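Local structure of bromodomain adjacent to zinc finger domain protein 2B (Homo sapiens, 4QF3) at residues Y8-R13 / C27-H32; K14-E19 / H32-R37; L22-C27 / W48-C53. The protein is probably a chromatin-associated bromodomain protein whose PHD zinc finger, here free of histone peptide, probably recognises histone tails. One frame throughout, in Å; residues are numbered along the deposited sequence.

Interaction 1 of 3, residues Y8-R13 / C27-H32; sequences YCQICR and CDKGCH. With ZN (zinc ion), chain C; ZN (zinc ion), chain D.
Cys9 and His32 meet at the first of the two zinc sites of this PHD finger, where the zinc knuckle formed by Cys9 and Cys12 closes on the end of strand 30-32; Cys35 supplies the fourth ligand. This is the tight side of the contact. Cys9 SG, anti to its own backbone N (chi1 175°), binds zinc and also accepts backbone N-H groups from both segments: His32 N across the contact at 3.4 Å, nearly straight, and Ile11 N and Cys12 N within the knuckle. Three such bonds would probably spread the negative charge of the thiolate. His32 gives ND1 to the metal at 2.1 Å, its NE2 donating to Asp16 O, and Cys12 SG lies at the edge of the imidazole, in its plane. Two residues back along the strand, Gln10 N donates to Gly30 O at 2.8 Å, while Ile11 CG1 rests 3.8 Å from Cys31 SG.

Toward solvent the fit slackens. The side chains of Gln10 and Lys29 cross obliquely, with Gln10 NE2 3.6 Å from Lys29 CD. Here a water does the joining: it accepts from Gly30 N and donates to Tyr8 O at 2.7 Å and to Gln10 OE1 at 2.8 Å.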
loop_
_atom_site.group_PDB
_atom_site.type_symbol
_atom_site.label_atom_id
_atom_site.label_comp_id
_atom_site.label_asym_id
_atom_site.label_seq_id
_atom_site.Cartn_x
_atom_site.Cartn_y
_atom_site.Cartn_z
ATOM N N TYR A 8 5.261 -6.929 -0.134
ATOM C CA TYR A 8 4.362 -7.614 0.786
ATOM C C TYR A 8 3.588 -6.519 1.539
ATOM O O TYR A 8 4.083 -5.410 1.725
ATOM C CB TYR A 8 5.119 -8.598 1.727
ATOM C CG TYR A 8 5.818 -9.832 1.065
ATOM C CD1 TYR A 8 5.228 -11.092 1.062
ATOM C CD2 TYR A 8 7.079 -9.718 0.500
ATOM C CE1 TYR A 8 5.843 -12.167 0.464
ATOM C CE2 TYR A 8 7.708 -10.804 -0.067
ATOM C CZ TYR A 8 7.075 -12.014 -0.093
ATOM O OH TYR A 8 7.770 -13.067 -0.682
ATOM N N CYS A 9 2.396 -6.846 1.978
ATOM C CA CYS A 9 1.601 -5.888 2.783
ATOM C C CYS A 9 2.258 -5.633 4.157
ATOM O O CYS A 9 2.681 -6.578 4.852
ATOM C CB CYS A 9 0.252 -6.517 3.031
ATOM S SG CYS A 9 -0.842 -5.578 4.129
ATOM N N GLN A 10 2.394 -4.362 4.557
ATOM C CA GLN A 10 3.013 -4.026 5.860
ATOM C C GLN A 10 2.289 -4.636 7.033
ATOM O O GLN A 10 2.918 -4.927 8.067
ATOM C CB GLN A 10 3.014 -2.518 6.045
ATOM C CG GLN A 10 3.891 -1.794 5.073
ATOM C CD GLN A 10 5.348 -1.910 5.483
ATOM O OE1 GLN A 10 6.121 -2.682 4.893
ATOM N NE2 GLN A 10 5.722 -1.181 6.533
ATOM N N ILE A 11 0.998 -4.911 6.895
ATOM C CA ILE A 11 0.202 -5.434 8.025
ATOM C C ILE A 11 0.133 -6.971 8.045
ATOM O O ILE A 11 0.499 -7.598 9.063
ATOM C CB ILE A 11 -1.240 -4.827 7.997
ATOM C CG1 ILE A 11 -1.169 -3.289 8.108
ATOM C CG2 ILE A 11 -2.097 -5.472 9.083
ATOM C CD1 ILE A 11 -0.606 -2.766 9.404
ATOM N N CYS A 12 -0.305 -7.614 6.972
ATOM C CA CYS A 12 -0.466 -9.085 7.004
ATOM C C CYS A 12 0.786 -9.821 6.495
ATOM O O CYS A 12 0.909 -11.057 6.653
ATOM C CB CYS A 12 -1.678 -9.502 6.185
ATOM S SG CYS A 12 -1.536 -9.250 4.421
ATOM N N ARG A 13 1.694 -9.065 5.884
ATOM C CA ARG A 13 2.993 -9.563 5.325
ATOM C C ARG A 13 2.835 -10.562 4.197
ATOM O O ARG A 13 3.756 -11.351 3.889
ATOM C CB ARG A 13 3.849 -10.195 6.426
ATOM C CG ARG A 13 3.725 -9.499 7.761
ATOM C CD ARG A 13 3.918 -8.005 7.684
ATOM N NE ARG A 13 5.320 -7.840 7.605
ATOM C CZ ARG A 13 6.019 -6.755 7.864
ATOM N NH1 ARG A 13 5.445 -5.626 8.172
ATOM N NH2 ARG A 13 7.342 -6.829 7.795
ATOM N N CYS A 27 7.048 6.013 -0.807
ATOM C CA CYS A 27 7.986 5.166 -0.077
ATOM C C CYS A 27 8.080 3.718 -0.531
ATOM O O CYS A 27 8.876 2.945 0.038
ATOM C CB CYS A 27 7.627 5.137 1.405
ATOM S SG CYS A 27 6.035 4.325 1.772
ATOM N N ASP A 28 7.286 3.349 -1.529
ATOM C CA ASP A 28 7.248 2.000 -2.096
ATOM C C ASP A 28 6.819 0.888 -1.133
ATOM O O ASP A 28 7.042 -0.290 -1.443
ATOM C CB ASP A 28 8.609 1.633 -2.733
ATOM C CG ASP A 28 9.079 2.658 -3.742
ATOM O OD1 ASP A 28 8.263 3.087 -4.594
ATOM O OD2 ASP A 28 10.272 3.021 -3.695
ATOM N N LYS A 29 6.186 1.231 -0.003
ATOM C CA LYS A 29 5.674 0.207 0.899
ATOM C C LYS A 29 4.250 -0.113 0.433
ATOM O O LYS A 29 3.639 0.689 -0.248
ATOM C CB LYS A 29 5.651 0.694 2.296
ATOM C CG LYS A 29 7.057 0.840 2.883
ATOM C CD LYS A 29 7.001 1.324 4.305
ATOM C CE LYS A 29 8.416 1.330 4.881
ATOM N NZ LYS A 29 8.517 2.170 6.105
ATOM N N GLY A 30 3.785 -1.295 0.799
ATOM C CA GLY A 30 2.490 -1.849 0.393
ATOM C C GLY A 30 1.552 -2.101 1.540
ATOM O O GLY A 30 1.943 -2.343 2.672
ATOM N N CYS A 31 0.245 -1.976 1.264
ATOM C CA CYS A 31 -0.739 -2.353 2.238
ATOM C C CYS A 31 -2.048 -2.659 1.544
ATOM O O CYS A 31 -2.516 -1.870 0.709
ATOM C CB CYS A 31 -0.924 -1.244 3.265
ATOM S SG CYS A 31 -1.898 -1.671 4.734
ATOM N N HIS A 32 -2.677 -3.772 1.893
ATOM C CA HIS A 32 -3.991 -4.076 1.287
ATOM C C HIS A 32 -5.090 -3.131 1.741
ATOM O O HIS A 32 -5.102 -2.697 2.879
ATOM C CB HIS A 32 -4.460 -5.460 1.723
ATOM C CG HIS A 32 -3.638 -6.590 1.152
ATOM N ND1 HIS A 32 -2.839 -7.407 1.928
ATOM C CD2 HIS A 32 -3.497 -7.017 -0.127
ATOM C CE1 HIS A 32 -2.280 -8.325 1.150
ATOM N NE2 HIS A 32 -2.660 -8.107 -0.100
HETATM ZN ZN ZN C . -2.489 -7.247 4.036
HETATM ZN ZN ZN D . 4.380 5.969 1.672
HETATM O O HOH W 1 5.479 -3.097 2.219
#

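Interaction 2 of 3, residues K14-E19 / H32-R37; sequences KGDNEE and HTYCHR. With ZN (zinc ion), chain C.
Asp16 O accepts a hydrogen bond from His32 NE2 at 2.8 Å, tying the loop before strand 21-23 of this PHD finger to the end of strand 30-32. The bond is nearly straight (170°) and lies in the plane of the imidazole, although the donor stands above the carbonyl plane. Zinc on ND1 and this carbonyl on NE2 together hold the ring's rotation, which makes Asp16 a second-shell residue that would probably polarise the metal-bound histidine. Asn17 O sits at the same ring's edge, near CD2.

The carboxylate of Asp16 is turned 78° from the imidazole, with Asp16 OD1 3.5 Å from His32 CE1. Above the ring lies Tyr34, whose CG, set between its backbone N and carbonyl carbon (chi1 53°), starts the phenol back over His32. The two rings stack in an offset manner: Tyr34 OH is over the centre of the imidazole, 3.2 Å above its plane, and His32 CB is under the centre of the phenol. Asn17 reaches the same hydroxyl crosswise, its OD1 3.1 Å from Tyr34 OH.

Beyond the metal, segment 32-37 ties itself up: His32 O accepts from Cys35 N and His36 N, and Arg37 NH1 donates to both Tyr34 O and His36 O. Back across the contact, a water in the plane of the phenol lies 2.8 Å from Tyr34 OH and donates to Asp16 OD1 at 2.8 Å.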
loop_
_atom_site.group_PDB
_atom_site.type_symbol
_atom_site.label_atom_id
_atom_site.label_comp_id
_atom_site.label_asym_id
_atom_site.label_seq_id
_atom_site.Cartn_x
_atom_site.Cartn_y
_atom_site.Cartn_z
ATOM N N LYS A 14 1.675 -10.559 3.570
ATOM C CA LYS A 14 1.421 -11.365 2.375
ATOM C C LYS A 14 1.447 -10.519 1.105
ATOM O O LYS A 14 1.118 -9.334 1.127
ATOM C CB LYS A 14 0.112 -12.115 2.505
ATOM C CG LYS A 14 -0.014 -12.857 3.828
ATOM C CD LYS A 14 -1.319 -13.631 3.947
ATOM C CE LYS A 14 -1.173 -15.081 3.515
ATOM N NZ LYS A 14 -2.207 -15.931 4.163
ATOM N N GLY A 15 1.769 -11.139 -0.026
ATOM C CA GLY A 15 1.818 -10.445 -1.328
ATOM C C GLY A 15 0.754 -10.874 -2.322
ATOM O O GLY A 15 0.857 -10.624 -3.534
ATOM N N ASP A 16 -0.307 -11.473 -1.813
ATOM C CA ASP A 16 -1.441 -11.851 -2.638
ATOM C C ASP A 16 -2.382 -10.674 -2.941
ATOM O O ASP A 16 -2.175 -9.556 -2.442
ATOM C CB ASP A 16 -2.216 -13.018 -1.971
ATOM C CG ASP A 16 -2.829 -12.660 -0.609
ATOM O OD1 ASP A 16 -2.503 -11.625 0.012
ATOM O OD2 ASP A 16 -3.651 -13.445 -0.111
ATOM N N ASN A 17 -3.456 -10.923 -3.692
ATOM C CA ASN A 17 -4.471 -9.914 -3.946
ATOM C C ASN A 17 -3.831 -8.639 -4.459
ATOM O O ASN A 17 -4.061 -7.542 -3.924
ATOM C CB ASN A 17 -5.283 -9.592 -2.690
ATOM C CG ASN A 17 -6.528 -10.442 -2.543
ATOM O OD1 ASN A 17 -6.808 -10.969 -1.456
ATOM N ND2 ASN A 17 -7.291 -10.568 -3.615
ATOM N N GLU A 18 -3.049 -8.758 -5.518
ATOM C CA GLU A 18 -2.267 -7.650 -6.003
ATOM C C GLU A 18 -3.072 -6.416 -6.387
ATOM O O GLU A 18 -2.609 -5.311 -6.147
ATOM C CB GLU A 18 -1.348 -8.131 -7.140
ATOM C CG GLU A 18 -0.154 -8.910 -6.594
ATOM C CD GLU A 18 0.183 -10.153 -7.394
ATOM O OE1 GLU A 18 0.389 -10.035 -8.621
ATOM O OE2 GLU A 18 0.254 -11.244 -6.782
ATOM N N GLU A 19 -4.282 -6.584 -6.920
ATOM C CA GLU A 19 -5.121 -5.436 -7.305
ATOM C C GLU A 19 -5.482 -4.586 -6.085
ATOM O O GLU A 19 -5.698 -3.369 -6.182
ATOM C CB GLU A 19 -6.406 -5.923 -7.993
ATOM C CG GLU A 19 -7.426 -4.827 -8.279
ATOM C CD GLU A 19 -8.398 -5.220 -9.391
ATOM O OE1 GLU A 19 -7.916 -5.305 -10.537
ATOM O OE2 GLU A 19 -9.588 -5.452 -9.098
ATOM N N HIS A 32 -2.677 -3.772 1.893
ATOM C CA HIS A 32 -3.991 -4.076 1.287
ATOM C C HIS A 32 -5.090 -3.131 1.741
ATOM O O HIS A 32 -5.102 -2.697 2.879
ATOM C CB HIS A 32 -4.460 -5.460 1.723
ATOM C CG HIS A 32 -3.638 -6.590 1.152
ATOM N ND1 HIS A 32 -2.839 -7.407 1.928
ATOM C CD2 HIS A 32 -3.497 -7.017 -0.127
ATOM C CE1 HIS A 32 -2.280 -8.325 1.150
ATOM N NE2 HIS A 32 -2.660 -8.107 -0.100
ATOM N N THR A 33 -6.015 -2.856 0.826
ATOM C CA THR A 33 -7.162 -2.049 1.169
ATOM C C THR A 33 -7.808 -2.546 2.480
ATOM O O THR A 33 -8.153 -1.757 3.393
ATOM C CB THR A 33 -8.172 -2.161 0.010
ATOM O OG1 THR A 33 -8.382 -3.545 -0.301
ATOM C CG2 THR A 33 -7.768 -1.382 -1.215
ATOM N N TYR A 34 -7.972 -3.872 2.621
ATOM C CA TYR A 34 -8.712 -4.479 3.717
ATOM C C TYR A 34 -7.891 -4.694 4.969
ATOM O O TYR A 34 -8.409 -5.131 5.988
ATOM C CB TYR A 34 -9.320 -5.814 3.242
ATOM C CG TYR A 34 -8.309 -6.768 2.610
ATOM C CD1 TYR A 34 -7.405 -7.494 3.392
ATOM C CD2 TYR A 34 -8.237 -6.922 1.254
ATOM C CE1 TYR A 34 -6.503 -8.357 2.817
ATOM C CE2 TYR A 34 -7.358 -7.807 0.667
ATOM C CZ TYR A 34 -6.469 -8.512 1.469
ATOM O OH TYR A 34 -5.549 -9.365 0.838
ATOM N N CYS A 35 -6.595 -4.383 4.874
ATOM C CA CYS A 35 -5.660 -4.434 6.010
ATOM C C CYS A 35 -5.473 -3.063 6.649
ATOM O O CYS A 35 -5.095 -2.996 7.816
ATOM C CB CYS A 35 -4.274 -4.992 5.627
ATOM S SG CYS A 35 -4.346 -6.762 5.266
ATOM N N HIS A 36 -5.795 -1.969 5.934
ATOM C CA HIS A 36 -5.900 -0.677 6.569
ATOM C C HIS A 36 -7.024 -0.635 7.574
ATOM O O HIS A 36 -8.029 -1.339 7.441
ATOM C CB HIS A 36 -6.232 0.413 5.564
ATOM C CG HIS A 36 -5.091 0.834 4.723
ATOM N ND1 HIS A 36 -4.228 1.837 5.105
ATOM C CD2 HIS A 36 -4.674 0.411 3.509
ATOM C CE1 HIS A 36 -3.333 2.026 4.154
ATOM N NE2 HIS A 36 -3.587 1.184 3.176
ATOM N N ARG A 37 -6.859 0.215 8.598
ATOM C CA ARG A 37 -7.953 0.613 9.491
ATOM C C ARG A 37 -7.952 2.132 9.560
ATOM O O ARG A 37 -6.911 2.708 9.846
ATOM C CB ARG A 37 -7.770 0.051 10.897
ATOM C CG ARG A 37 -7.756 -1.432 10.958
ATOM C CD ARG A 37 -9.159 -1.992 10.717
ATOM N NE ARG A 37 -9.128 -3.454 10.782
ATOM C CZ ARG A 37 -8.828 -4.257 9.756
ATOM N NH1 ARG A 37 -8.556 -3.775 8.538
ATOM N NH2 ARG A 37 -8.822 -5.574 9.950
HETATM ZN ZN ZN C . -2.489 -7.247 4.036
HETATM O O HOH W 2 -3.833 -10.934 2.413
#

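Interaction 3 of 3, residues L22-C27 / W48-C53; sequences LLCDGC and WFCPAC. With ZN (zinc ion), chain D.
Cys24 and Cys50 face each other across the second zinc site of the PHD finger, a Cys4 site in which each segment contributes a pair of thiolates. Metal bonds come first: Cys24, Cys27 and Cys53 bind through SG at 2.3 Å, and Cys50 SG binds slightly farther off.

N-H...S bonds form a second shell. Cys24 SG accepts from Cys50 N at 3.2 Å and, more loosely, from Cys27 N; Cys50, the N-cap of the helix, takes Cys53 N on its own sulfur. These bonds are likely to temper the charge of the thiolates.

Among backbone groups, Asp25 N donates to Trp48 O at 2.8 Å, nearly along the C=O axis. A water accepts from Trp48 N and donates to Leu23 O and Asp25 OD2.

Apolar contact centres on Trp48, whose CG, anti to the backbone N (chi1 179°), starts the indole toward Leu22. Leu22 CB makes a CH-pi contact, 3.8 Å from the centroid of the five-membered ring, and Leu22 CD1 rests on the same face. An alanine in place of Trp48 would probably leave Leu22 without this flat partner and open a gap beside it. Phe49 CE1 packs 3.5 Å from Asp25 CB. The opposite indole face meets a polar group, the Cys50 amide already bonded to Cys24 SG.

The contact thus joins the end of strand 21-23, whose antiparallel neighbour is strand 30-32, to the start of helix 51-57.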
loop_
_atom_site.group_PDB
_atom_site.type_symbol
_atom_site.label_atom_id
_atom_site.label_comp_id
_atom_site.label_asym_id
_atom_site.label_seq_id
_atom_site.Cartn_x
_atom_site.Cartn_y
_atom_site.Cartn_z
ATOM N N LEU A 22 -2.126 -1.986 -2.265
ATOM C CA LEU A 22 -1.762 -0.590 -2.607
ATOM C C LEU A 22 -0.296 -0.254 -2.394
ATOM O O LEU A 22 0.201 -0.431 -1.269
ATOM C CB LEU A 22 -2.660 0.383 -1.825
ATOM C CG LEU A 22 -4.157 0.127 -1.895
ATOM C CD1 LEU A 22 -4.805 1.278 -1.170
ATOM C CD2 LEU A 22 -4.710 -0.054 -3.312
ATOM N N LEU A 23 0.366 0.200 -3.451
ATOM C CA LEU A 23 1.793 0.453 -3.419
ATOM C C LEU A 23 1.973 1.936 -3.416
ATOM O O LEU A 23 1.478 2.653 -4.327
ATOM C CB LEU A 23 2.500 -0.165 -4.635
ATOM C CG LEU A 23 2.057 -1.583 -5.000
ATOM C CD1 LEU A 23 2.673 -2.058 -6.318
ATOM C CD2 LEU A 23 2.385 -2.528 -3.851
ATOM N N CYS A 24 2.706 2.408 -2.419
ATOM C CA CYS A 24 2.896 3.833 -2.192
ATOM C C CYS A 24 3.918 4.406 -3.169
ATOM O O CYS A 24 5.036 3.910 -3.235
ATOM C CB CYS A 24 3.321 4.173 -0.772
ATOM S SG CYS A 24 3.506 5.968 -0.494
ATOM N N ASP A 25 3.529 5.478 -3.855
ATOM C CA ASP A 25 4.439 6.104 -4.831
ATOM C C ASP A 25 5.553 6.837 -4.118
ATOM O O ASP A 25 6.620 7.083 -4.710
ATOM C CB ASP A 25 3.688 7.095 -5.702
ATOM C CG ASP A 25 3.429 6.566 -7.060
ATOM O OD1 ASP A 25 4.258 6.840 -7.952
ATOM O OD2 ASP A 25 2.419 5.864 -7.219
ATOM N N GLY A 26 5.304 7.215 -2.867
ATOM C CA GLY A 26 6.289 7.921 -2.054
ATOM C C GLY A 26 7.412 7.054 -1.548
ATOM O O GLY A 26 8.590 7.331 -1.813
ATOM N N CYS A 27 7.048 6.013 -0.807
ATOM C CA CYS A 27 7.986 5.166 -0.077
ATOM C C CYS A 27 8.080 3.718 -0.531
ATOM O O CYS A 27 8.876 2.945 0.038
ATOM C CB CYS A 27 7.627 5.137 1.405
ATOM S SG CYS A 27 6.035 4.325 1.772
ATOM N N TRP A 48 -1.160 5.945 -5.551
ATOM C CA TRP A 48 -1.432 5.890 -4.102
ATOM C C TRP A 48 -0.283 6.505 -3.285
ATOM O O TRP A 48 0.860 6.296 -3.631
ATOM C CB TRP A 48 -1.623 4.436 -3.723
ATOM C CG TRP A 48 -1.880 4.232 -2.285
ATOM C CD1 TRP A 48 -1.067 3.573 -1.409
ATOM C CD2 TRP A 48 -2.995 4.698 -1.537
ATOM N NE1 TRP A 48 -1.621 3.589 -0.167
ATOM C CE2 TRP A 48 -2.802 4.276 -0.207
ATOM C CE3 TRP A 48 -4.120 5.435 -1.847
ATOM C CZ2 TRP A 48 -3.709 4.537 0.797
ATOM C CZ3 TRP A 48 -5.048 5.671 -0.846
ATOM C CH2 TRP A 48 -4.803 5.277 0.477
ATOM N N PHE A 49 -0.629 7.308 -2.273
ATOM C CA PHE A 49 0.326 7.752 -1.250
ATOM C C PHE A 49 -0.224 7.321 0.087
ATOM O O PHE A 49 -1.425 7.593 0.411
ATOM C CB PHE A 49 0.483 9.277 -1.343
ATOM C CG PHE A 49 1.209 9.710 -2.587
ATOM C CD1 PHE A 49 2.595 9.664 -2.624
ATOM C CD2 PHE A 49 0.496 10.097 -3.725
ATOM C CE1 PHE A 49 3.273 10.004 -3.795
ATOM C CE2 PHE A 49 1.176 10.441 -4.890
ATOM C CZ PHE A 49 2.546 10.399 -4.913
ATOM N N CYS A 50 0.639 6.655 0.845
ATOM C CA CYS A 50 0.208 5.981 2.072
ATOM C C CYS A 50 0.019 7.012 3.183
ATOM O O CYS A 50 0.449 8.158 3.117
ATOM C CB CYS A 50 1.193 4.904 2.527
ATOM S SG CYS A 50 2.689 5.570 3.270
ATOM N N PRO A 51 -0.670 6.606 4.258
ATOM C CA PRO A 51 -0.979 7.602 5.256
ATOM C C PRO A 51 0.276 8.193 5.941
ATOM O O PRO A 51 0.262 9.322 6.391
ATOM C CB PRO A 51 -1.851 6.796 6.255
ATOM C CG PRO A 51 -2.447 5.711 5.461
ATOM C CD PRO A 51 -1.385 5.335 4.472
ATOM N N ALA A 52 1.332 7.395 6.040
ATOM C CA ALA A 52 2.571 7.892 6.680
ATOM C C ALA A 52 3.174 8.993 5.822
ATOM O O ALA A 52 3.580 10.037 6.322
ATOM C CB ALA A 52 3.565 6.768 6.885
ATOM N N CYS A 53 3.174 8.773 4.502
ATOM C CA CYS A 53 3.709 9.796 3.595
ATOM C C CYS A 53 2.874 11.054 3.553
ATOM O O CYS A 53 3.405 12.127 3.580
ATOM C CB CYS A 53 3.899 9.237 2.196
ATOM S SG CYS A 53 5.303 8.092 2.018
HETATM ZN ZN ZN D . 4.380 5.969 1.672
HETATM O O HOH W 3 1.032 1.676 0.637
HETATM O O HOH W 4 0.670 3.874 -6.749
#

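The three contacts build the cross-brace of the PHD finger, in which pairs of zinc ligands alternate along the chain between the two zincs. Interactions 1 and 2 share His32 and the first zinc, and their centres are about 7 Å apart; Cys9 N and Lys14 O, 2.9 Å apart, probably bond between them. Interaction 3 holds the second zinc and shares Cys27 with interaction 1. Those two are also joined through the small sheet, with Cys31 N 3.0 Å from Leu22 O. Interactions 2 and 3, about 13 Å apart between centres, lie on opposite sides of the chain's centre, yet His36 of one packs against Pro51 and Trp48 of the other.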